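Local coordinates for cyclic di-GMP-binding protein XC_3703 (Xanthomonas campestris pv. campestris, PDB 5B7W) that acts as a cyclic di-GMP effector that regulates bacterial virulence and biofilm formation, promoting target-gene binding by the transcriptional regulator XC_2801 when the messenger is absent, at residues A[4-9]-A[152-157]; A[45-50]-A[94-99]. All coordinates share one frame; numbering follows the deposited sequence.

Overall arrangement
From the N terminus, the chain lays down strand 3-7 of domain I and then crosses into domain II, where strand 46-51 later meets strand 90-96. That pairing, interaction 2, closes a loop with 43 intervening residues and joins the two inner strands of the domain II sheet. The chain then passes through Gly-99 to helix 102-114 of domain I and ends on strand 155-160, an edge strand of the domain I sheet, which pairs with inner strand 3-7 in interaction 1. This much longer closure, spanning 142 residues, therefore encloses interaction 2. Their centres lie about 19 Å apart, yet they touch at the domain junction, where Ser-8 O probably accepts a hydrogen bond from Gly-99 N (2.6 Å).

Interaction 1 (A[4-9]-A[152-157]); sequences FDVISE and LPLQFD
Gln-155 places CG beside its backbone N and bends at its second torsion (chi2 92°), turning the amide back along the sheet to the chain beyond Ile-7. Its OE1 receives the backbone N-H of Glu-9 on a lone pair (N to OE1 2.9 Å), while NE2 donates to a water that binds Glu-9 O. Ser-8 OG, anti to its own N (chi1 -172°), donates to Pro-153 O at 2.7 Å. These side-chain bonds prolong the pairing past the strands, whose backbone ladder is antiparallel: Ile-7 N to Gln-155 O, 2.9 Å, is almost straight (176° at the hydrogen), Gln-155 N returns a bond to Ile-7 O, and Asp-5 and Asp-157 are also bonded both ways.

On one face, Phe-4 and Phe-156 run side by side and meet obliquely, CE2 of the former 3.5 Å from CD1 of the latter. Val-6 sets CG2 at the edge of the Phe-156 ring and CG1 against Leu-154 CD2 (3.9 Å). Helices 102-114 and 135-146 pack over this apolar face. On the other face, the side chains of Ile-7 and Gln-155 cross at about a right angle, Ile-7 CG1 3.7 Å from Gln-155 CB, and a water donates to both Asp-5 OD2 and Asp-157 OD1, probably easing repulsion between the carboxylates. Asp-5 also salt-bridges Arg-129.

The side chain of Phe-4 lies about 6 Å from that of Arg-135, which probably binds cyclic di-GMP, as in relatives. Strand 3-7, between 127-132 and the C-terminal 155-160, completes the four-stranded antiparallel sheet, covered by two helices, of the RRM-like domain I.

Interaction 2 (A[45-50]-A[94-99]); sequences KVINQS and VTVKQG
Val-94 O is held twice from the opposite strand: by the N-H of Ile-47, in the carbonyl plane and nearly straight (N to O 2.8 Å, 177° at the hydrogen), and by a weaker CA-H contact from Val-46, whose CA lies 3.5 Å from that oxygen. The Ile-47/Val-94 pair is closed by the return bond from Val-94 N to Ile-47 O. Next along, Lys-45 O takes the N-H of Val-96 at 2.7 Å, almost along its C=O axis.

Strands 46-51 and 90-96 are the inner pair of the four-stranded antiparallel sheet of domain II, whose topology resembles that of the RNA-recognition motif. On the face turned to helix 54-70, the side chains of Ile-47 and Val-96 cross obliquely, CD1 of the former 3.9 Å from CG2 of the latter, and Leu-64 of the helix packs on Ile-47. Gln-49, extended beyond CG, brings NE2 to within 3.8 Å of Val-94 CG2 while that amide donates to Thr-61 OG1. Val-46 and Thr-95 occupy the reverse face as a non-hydrogen-bonded pair.

A classic beta bulge sets two residues, Lys-45 and Val-46, against the single Glu-42 of strand 38-42. Where the pairing ends, Gln-98 bends at chi2 (145°), so that its NE2 donates a hydrogen bond to Val-96 O (2.7 Å); its side chain crosses that of Lys-45 at about a right angle, Gln-98 NE2 4.0 Å from Lys-45 CA.

Interaction 1 (A[4-9]-A[152-157])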
ATOM      1  N   PHE A   4     -16.333  -7.716  11.411  1.00 46.94           N
ATOM      2  CA  PHE A   4     -15.141  -6.884  11.373  1.00 41.84           C
ATOM      3  C   PHE A   4     -15.014  -6.314   9.968  1.00 38.99           C
ATOM      4  O   PHE A   4     -15.737  -6.706   9.049  1.00 36.38           O
ATOM      5  CB  PHE A   4     -13.885  -7.671  11.766  1.00 36.10           C
ATOM      6  CG  PHE A   4     -13.491  -8.723  10.768  1.00 44.68           C
ATOM      7  CD1 PHE A   4     -14.057  -9.986  10.813  1.00 48.89           C
ATOM      8  CD2 PHE A   4     -12.552  -8.449   9.787  1.00 43.35           C
ATOM      9  CE1 PHE A   4     -13.698 -10.954   9.896  1.00 46.86           C
ATOM     10  CE2 PHE A   4     -12.189  -9.414   8.868  1.00 43.39           C
ATOM     11  CZ  PHE A   4     -12.764 -10.667   8.921  1.00 48.43           C
ATOM     12  N   ASP A   5     -14.077  -5.386   9.805  1.00 38.19           N
ATOM     13  CA  ASP A   5     -13.834  -4.738   8.525  1.00 34.49           C
ATOM     14  C   ASP A   5     -12.474  -5.151   7.981  1.00 29.92           C
ATOM     15  O   ASP A   5     -11.474  -5.117   8.706  1.00 30.61           O
ATOM     16  CB  ASP A   5     -13.903  -3.215   8.654  1.00 33.15           C
ATOM     17  CG  ASP A   5     -15.314  -2.683   8.520  1.00 37.09           C
ATOM     18  OD1 ASP A   5     -16.194  -3.441   8.064  1.00 37.99           O
ATOM     19  OD2 ASP A   5     -15.539  -1.505   8.864  1.00 41.85           O
ATOM     20  N   VAL A   6     -12.446  -5.544   6.714  1.00 29.11           N
ATOM     21  CA  VAL A   6     -11.199  -5.718   5.979  1.00 33.07           C
ATOM     22  C   VAL A   6     -10.873  -4.385   5.321  1.00 35.73           C
ATOM     23  O   VAL A   6     -11.641  -3.891   4.488  1.00 32.82           O
ATOM     24  CB  VAL A   6     -11.310  -6.840   4.937  1.00 39.30           C
ATOM     25  CG1 VAL A   6      -9.965  -7.069   4.261  1.00 39.46           C
ATOM     26  CG2 VAL A   6     -11.814  -8.118   5.585  1.00 41.97           C
ATOM     27  N   ILE A   7      -9.746  -3.792   5.705  1.00 30.11           N
ATOM     28  CA  ILE A   7      -9.365  -2.480   5.206  1.00 33.13           C
ATOM     29  C   ILE A   7      -7.993  -2.572   4.558  1.00 34.91           C
ATOM     30  O   ILE A   7      -7.247  -3.540   4.739  1.00 29.07           O
ATOM     31  CB  ILE A   7      -9.362  -1.407   6.315  1.00 27.21           C
ATOM     32  CG1 ILE A   7      -8.288  -1.721   7.359  1.00 28.29           C
ATOM     33  CG2 ILE A   7     -10.732  -1.303   6.963  1.00 28.82           C
ATOM     34  CD1 ILE A   7      -8.206  -0.701   8.474  1.00 28.92           C
ATOM     35  N   SER A   8      -7.668  -1.539   3.784  1.00 30.11           N
ATOM     36  CA  SER A   8      -6.348  -1.376   3.174  1.00 34.77           C
ATOM     37  C   SER A   8      -6.014   0.108   3.292  1.00 39.48           C
ATOM     38  O   SER A   8      -6.346   0.904   2.409  1.00 46.11           O
ATOM     39  CB  SER A   8      -6.326  -1.853   1.731  1.00 29.85           C
ATOM     40  OG  SER A   8      -5.001  -1.858   1.231  1.00 37.88           O
ATOM     41  N   GLU A   9      -5.368   0.474   4.394  1.00 37.36           N
ATOM     42  CA  GLU A   9      -5.124   1.869   4.720  1.00 34.07           C
ATOM     43  C   GLU A   9      -3.662   2.079   5.077  1.00 38.76           C
ATOM     44  O   GLU A   9      -2.979   1.169   5.553  1.00 34.21           O
ATOM     45  CB  GLU A   9      -6.014   2.331   5.879  1.00 35.85           C
ATOM     46  CG  GLU A   9      -7.495   2.325   5.552  1.00 44.29           C
ATOM     47  CD  GLU A   9      -8.346   2.841   6.693  1.00 46.47           C
ATOM     48  OE1 GLU A   9      -7.796   3.071   7.791  1.00 44.86           O
ATOM     49  OE2 GLU A   9      -9.565   3.019   6.492  1.00 47.40           O
ATOM     50  N   LEU A 152      -2.857  -6.320  -2.471  1.00 64.71           N
ATOM     51  CA  LEU A 152      -3.036  -5.249  -1.505  1.00 48.45           C
ATOM     52  C   LEU A 152      -2.712  -5.704  -0.087  1.00 46.85           C
ATOM     53  O   LEU A 152      -3.072  -6.822   0.308  1.00 52.83           O
ATOM     54  CB  LEU A 152      -4.466  -4.692  -1.504  1.00 51.85           C
ATOM     55  CG  LEU A 152      -4.796  -3.452  -2.337  1.00 63.14           C
ATOM     56  CD1 LEU A 152      -5.132  -3.815  -3.767  1.00 68.65           C
ATOM     57  CD2 LEU A 152      -5.934  -2.648  -1.715  1.00 66.37           C
ATOM     58  N   PRO A 153      -2.063  -4.846   0.695  1.00 36.41           N
ATOM     59  CA  PRO A 153      -1.954  -5.109   2.133  1.00 37.73           C
ATOM     60  C   PRO A 153      -3.320  -5.012   2.795  1.00 39.60           C
ATOM     61  O   PRO A 153      -4.114  -4.117   2.498  1.00 37.86           O
ATOM     62  CB  PRO A 153      -1.012  -4.002   2.627  1.00 34.73           C
ATOM     63  CG  PRO A 153      -0.330  -3.486   1.389  1.00 38.75           C
ATOM     64  CD  PRO A 153      -1.335  -3.634   0.296  1.00 41.73           C
ATOM     65  N   LEU A 154      -3.589  -5.951   3.697  1.00 34.70           N
ATOM     66  CA  LEU A 154      -4.869  -6.030   4.387  1.00 41.18           C
ATOM     67  C   LEU A 154      -4.662  -5.833   5.881  1.00 40.70           C
ATOM     68  O   LEU A 154      -3.760  -6.434   6.472  1.00 44.23           O
ATOM     69  CB  LEU A 154      -5.557  -7.374   4.129  1.00 39.03           C
ATOM     70  CG  LEU A 154      -5.923  -7.708   2.682  1.00 41.10           C
ATOM     71  CD1 LEU A 154      -6.667  -9.033   2.615  1.00 44.30           C
ATOM     72  CD2 LEU A 154      -6.750  -6.590   2.064  1.00 35.36           C
ATOM     73  N   GLN A 155      -5.493  -4.986   6.479  1.00 32.98           N
ATOM     74  CA  GLN A 155      -5.611  -4.871   7.923  1.00 30.53           C
ATOM     75  C   GLN A 155      -7.054  -5.151   8.322  1.00 36.71           C
ATOM     76  O   GLN A 155      -7.953  -5.220   7.478  1.00 36.70           O
ATOM     77  CB  GLN A 155      -5.172  -3.487   8.419  1.00 28.23           C
ATOM     78  CG  GLN A 155      -3.799  -3.052   7.932  1.00 35.74           C
ATOM     79  CD  GLN A 155      -3.870  -2.264   6.642  1.00 33.84           C
ATOM     80  OE1 GLN A 155      -4.652  -1.321   6.520  1.00 35.14           O
ATOM     81  NE2 GLN A 155      -3.055  -2.650   5.667  1.00 33.10           N
ATOM     82  N   PHE A 156      -7.274  -5.318   9.622  1.00 37.84           N
ATOM     83  CA  PHE A 156      -8.584  -5.702  10.130  1.00 35.65           C
ATOM     84  C   PHE A 156      -8.872  -4.929  11.406  1.00 39.27           C
ATOM     85  O   PHE A 156      -8.035  -4.893  12.314  1.00 43.54           O
ATOM     86  CB  PHE A 156      -8.647  -7.213  10.389  1.00 36.93           C
ATOM     87  CG  PHE A 156      -8.065  -8.043   9.278  1.00 31.24           C
ATOM     88  CD1 PHE A 156      -8.851  -8.443   8.210  1.00 35.30           C
ATOM     89  CD2 PHE A 156      -6.730  -8.413   9.295  1.00 34.50           C
ATOM     90  CE1 PHE A 156      -8.318  -9.201   7.186  1.00 28.63           C
ATOM     91  CE2 PHE A 156      -6.191  -9.168   8.273  1.00 32.84           C
ATOM     92  CZ  PHE A 156      -6.985  -9.563   7.217  1.00 35.84           C
ATOM     93  N   ASP A 157     -10.048  -4.313  11.473  1.00 34.67           N
ATOM     94  CA  ASP A 157     -10.427  -3.499  12.622  1.00 42.09           C
ATOM     95  C   ASP A 157     -11.949  -3.458  12.710  1.00 37.60           C
ATOM     96  O   ASP A 157     -12.649  -4.198  12.011  1.00 41.84           O
ATOM     97  CB  ASP A 157      -9.823  -2.093  12.516  1.00 46.86           C
ATOM     98  CG  ASP A 157     -10.447  -1.265  11.403  1.00 41.01           C
ATOM     99  OD1 ASP A 157     -11.052  -1.847  10.477  1.00 43.88           O
ATOM    100  OD2 ASP A 157     -10.329  -0.023  11.454  1.00 40.80           O
TER
HETATM  101  O   HOH W   1     -13.363   0.125   9.654  1.00 33.77           O
HETATM  102  O   HOH W   2      -1.866  -0.645   4.073  1.00 40.53           O
HETATM  103  O   HOH W   3     -10.458   2.185   9.377  1.00 48.36           O

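Interaction 2 (A[45-50]-A[94-99])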
ATOM      1  N   LYS A  45      -1.332  10.587  -1.719  1.00 45.23           N
ATOM      2  CA  LYS A  45      -1.616   9.400  -2.518  1.00 40.63           C
ATOM      3  C   LYS A  45      -0.508   9.062  -3.502  1.00 34.80           C
ATOM      4  O   LYS A  45      -0.229   7.881  -3.723  1.00 36.55           O
ATOM      5  CB  LYS A  45      -2.937   9.585  -3.288  1.00 47.59           C
ATOM      6  CG  LYS A  45      -4.139   9.901  -2.417  1.00 61.68           C
ATOM      7  CD  LYS A  45      -5.346  10.275  -3.262  1.00 68.55           C
ATOM      8  CE  LYS A  45      -6.600  10.405  -2.411  1.00 69.30           C
ATOM      9  NZ  LYS A  45      -6.568   9.506  -1.225  1.00 70.55           N
ATOM     10  N   VAL A  46       0.129  10.065  -4.102  1.00 32.37           N
ATOM     11  CA  VAL A  46       1.096   9.864  -5.171  1.00 32.44           C
ATOM     12  C   VAL A  46       2.463  10.333  -4.693  1.00 33.29           C
ATOM     13  O   VAL A  46       2.592  11.436  -4.151  1.00 45.37           O
ATOM     14  CB  VAL A  46       0.681  10.610  -6.453  1.00 41.27           C
ATOM     15  CG1 VAL A  46       1.790  10.546  -7.493  1.00 50.09           C
ATOM     16  CG2 VAL A  46      -0.612  10.031  -7.005  1.00 39.80           C
ATOM     17  N   ILE A  47       3.475   9.494  -4.891  1.00 32.48           N
ATOM     18  CA  ILE A  47       4.865   9.846  -4.632  1.00 34.28           C
ATOM     19  C   ILE A  47       5.551   9.998  -5.982  1.00 35.33           C
ATOM     20  O   ILE A  47       5.690   9.024  -6.732  1.00 32.97           O
ATOM     21  CB  ILE A  47       5.576   8.796  -3.767  1.00 35.05           C
ATOM     22  CG1 ILE A  47       4.895   8.672  -2.404  1.00 38.12           C
ATOM     23  CG2 ILE A  47       7.045   9.157  -3.600  1.00 32.29           C
ATOM     24  CD1 ILE A  47       5.543   7.651  -1.495  1.00 32.18           C
ATOM     25  N   ASN A  48       5.977  11.217  -6.296  1.00 30.63           N
ATOM     26  CA  ASN A  48       6.665  11.494  -7.549  1.00 33.16           C
ATOM     27  C   ASN A  48       8.170  11.413  -7.329  1.00 32.57           C
ATOM     28  O   ASN A  48       8.723  12.151  -6.506  1.00 34.93           O
ATOM     29  CB  ASN A  48       6.269  12.866  -8.094  1.00 26.62           C
ATOM     30  CG  ASN A  48       4.889  12.866  -8.722  1.00 37.91           C
ATOM     31  OD1 ASN A  48       4.586  12.036  -9.579  1.00 45.36           O
ATOM     32  ND2 ASN A  48       4.044  13.797  -8.296  1.00 42.10           N
ATOM     33  N   GLN A  49       8.823  10.509  -8.051  1.00 32.75           N
ATOM     34  CA  GLN A  49      10.273  10.387  -8.039  1.00 33.82           C
ATOM     35  C   GLN A  49      10.840  11.054  -9.283  1.00 29.40           C
ATOM     36  O   GLN A  49      10.293  10.908 -10.380  1.00 38.99           O
ATOM     37  CB  GLN A  49      10.706   8.919  -7.992  1.00 26.78           C
ATOM     38  CG  GLN A  49       9.923   8.062  -7.011  1.00 32.40           C
ATOM     39  CD  GLN A  49      10.500   6.664  -6.874  1.00 30.66           C
ATOM     40  OE1 GLN A  49      11.012   6.292  -5.818  1.00 30.29           O
ATOM     41  NE2 GLN A  49      10.426   5.885  -7.946  1.00 27.38           N
ATOM     42  N   SER A  50      11.934  11.792  -9.109  1.00 32.16           N
ATOM     43  CA  SER A  50      12.569  12.495 -10.215  1.00 34.20           C
ATOM     44  C   SER A  50      14.073  12.500 -10.012  1.00 33.24           C
ATOM     45  O   SER A  50      14.556  12.806  -8.917  1.00 33.16           O
ATOM     46  CB  SER A  50      12.043  13.931 -10.338  1.00 32.97           C
ATOM     47  OG  SER A  50      12.290  14.668  -9.155  1.00 31.15           O
ATOM     48  N   VAL A  94       4.533   6.965  -8.350  1.00 34.13           N
ATOM     49  CA  VAL A  94       4.265   5.806  -7.506  1.00 38.67           C
ATOM     50  C   VAL A  94       2.974   6.083  -6.748  1.00 45.78           C
ATOM     51  O   VAL A  94       2.914   6.999  -5.918  1.00 45.69           O
ATOM     52  CB  VAL A  94       5.424   5.516  -6.543  1.00 35.10           C
ATOM     53  CG1 VAL A  94       5.175   4.214  -5.792  1.00 39.11           C
ATOM     54  CG2 VAL A  94       6.741   5.460  -7.299  1.00 28.44           C
ATOM     55  N   THR A  95       1.940   5.295  -7.032  1.00 45.13           N
ATOM     56  CA  THR A  95       0.650   5.444  -6.372  1.00 42.37           C
ATOM     57  C   THR A  95       0.640   4.617  -5.092  1.00 39.29           C
ATOM     58  O   THR A  95       0.846   3.399  -5.132  1.00 42.86           O
ATOM     59  CB  THR A  95      -0.490   5.010  -7.295  1.00 43.30           C
ATOM     60  OG1 THR A  95      -0.554   5.888  -8.426  1.00 40.42           O
ATOM     61  CG2 THR A  95      -1.820   5.047  -6.552  1.00 37.60           C
ATOM     62  N   VAL A  96       0.412   5.281  -3.961  1.00 38.68           N
ATOM     63  CA  VAL A  96       0.239   4.591  -2.690  1.00 45.14           C
ATOM     64  C   VAL A  96      -1.207   4.124  -2.603  1.00 44.25           C
ATOM     65  O   VAL A  96      -2.091   4.880  -2.186  1.00 40.44           O
ATOM     66  CB  VAL A  96       0.616   5.494  -1.501  1.00 41.79           C
ATOM     67  CG1 VAL A  96       0.500   4.727  -0.193  1.00 43.02           C
ATOM     68  CG2 VAL A  96       2.024   6.041  -1.679  1.00 31.37           C
ATOM     69  N   LYS A  97      -1.456   2.881  -3.011  1.00 39.06           N
ATOM     70  CA  LYS A  97      -2.818   2.369  -3.084  1.00 39.40           C
ATOM     71  C   LYS A  97      -3.418   2.237  -1.689  1.00 31.28           C
ATOM     72  O   LYS A  97      -2.788   1.692  -0.777  1.00 34.05           O
ATOM     73  CB  LYS A  97      -2.840   1.018  -3.798  1.00 41.38           C
ATOM     74  CG  LYS A  97      -2.392   1.069  -5.251  1.00 43.24           C
ATOM     75  CD  LYS A  97      -2.332  -0.325  -5.859  1.00 52.62           C
ATOM     76  CE  LYS A  97      -1.441  -1.253  -5.047  1.00 52.72           C
ATOM     77  NZ  LYS A  97      -1.385  -2.626  -5.625  1.00 45.63           N
ATOM     78  N   GLN A  98      -4.636   2.752  -1.527  1.00 29.11           N
ATOM     79  CA  GLN A  98      -5.385   2.667  -0.282  1.00 37.43           C
ATOM     80  C   GLN A  98      -6.850   2.415  -0.605  1.00 42.80           C
ATOM     81  O   GLN A  98      -7.358   2.857  -1.639  1.00 54.46           O
ATOM     82  CB  GLN A  98      -5.247   3.947   0.561  1.00 43.06           C
ATOM     83  CG  GLN A  98      -3.814   4.401   0.787  1.00 52.71           C
ATOM     84  CD  GLN A  98      -3.670   5.909   0.820  1.00 60.35           C
ATOM     85  OE1 GLN A  98      -3.930   6.549   1.839  1.00 47.83           O
ATOM     86  NE2 GLN A  98      -3.254   6.487  -0.304  1.00 65.97           N
ATOM     87  N   GLY A  99      -7.527   1.702   0.294  1.00 38.51           N
ATOM     88  CA  GLY A  99      -8.919   1.357   0.081  1.00 37.02           C
ATOM     89  C   GLY A  99      -9.085   0.154  -0.823  1.00 42.07           C
ATOM     90  O   GLY A  99      -8.231  -0.110  -1.674  1.00 44.97           O
TER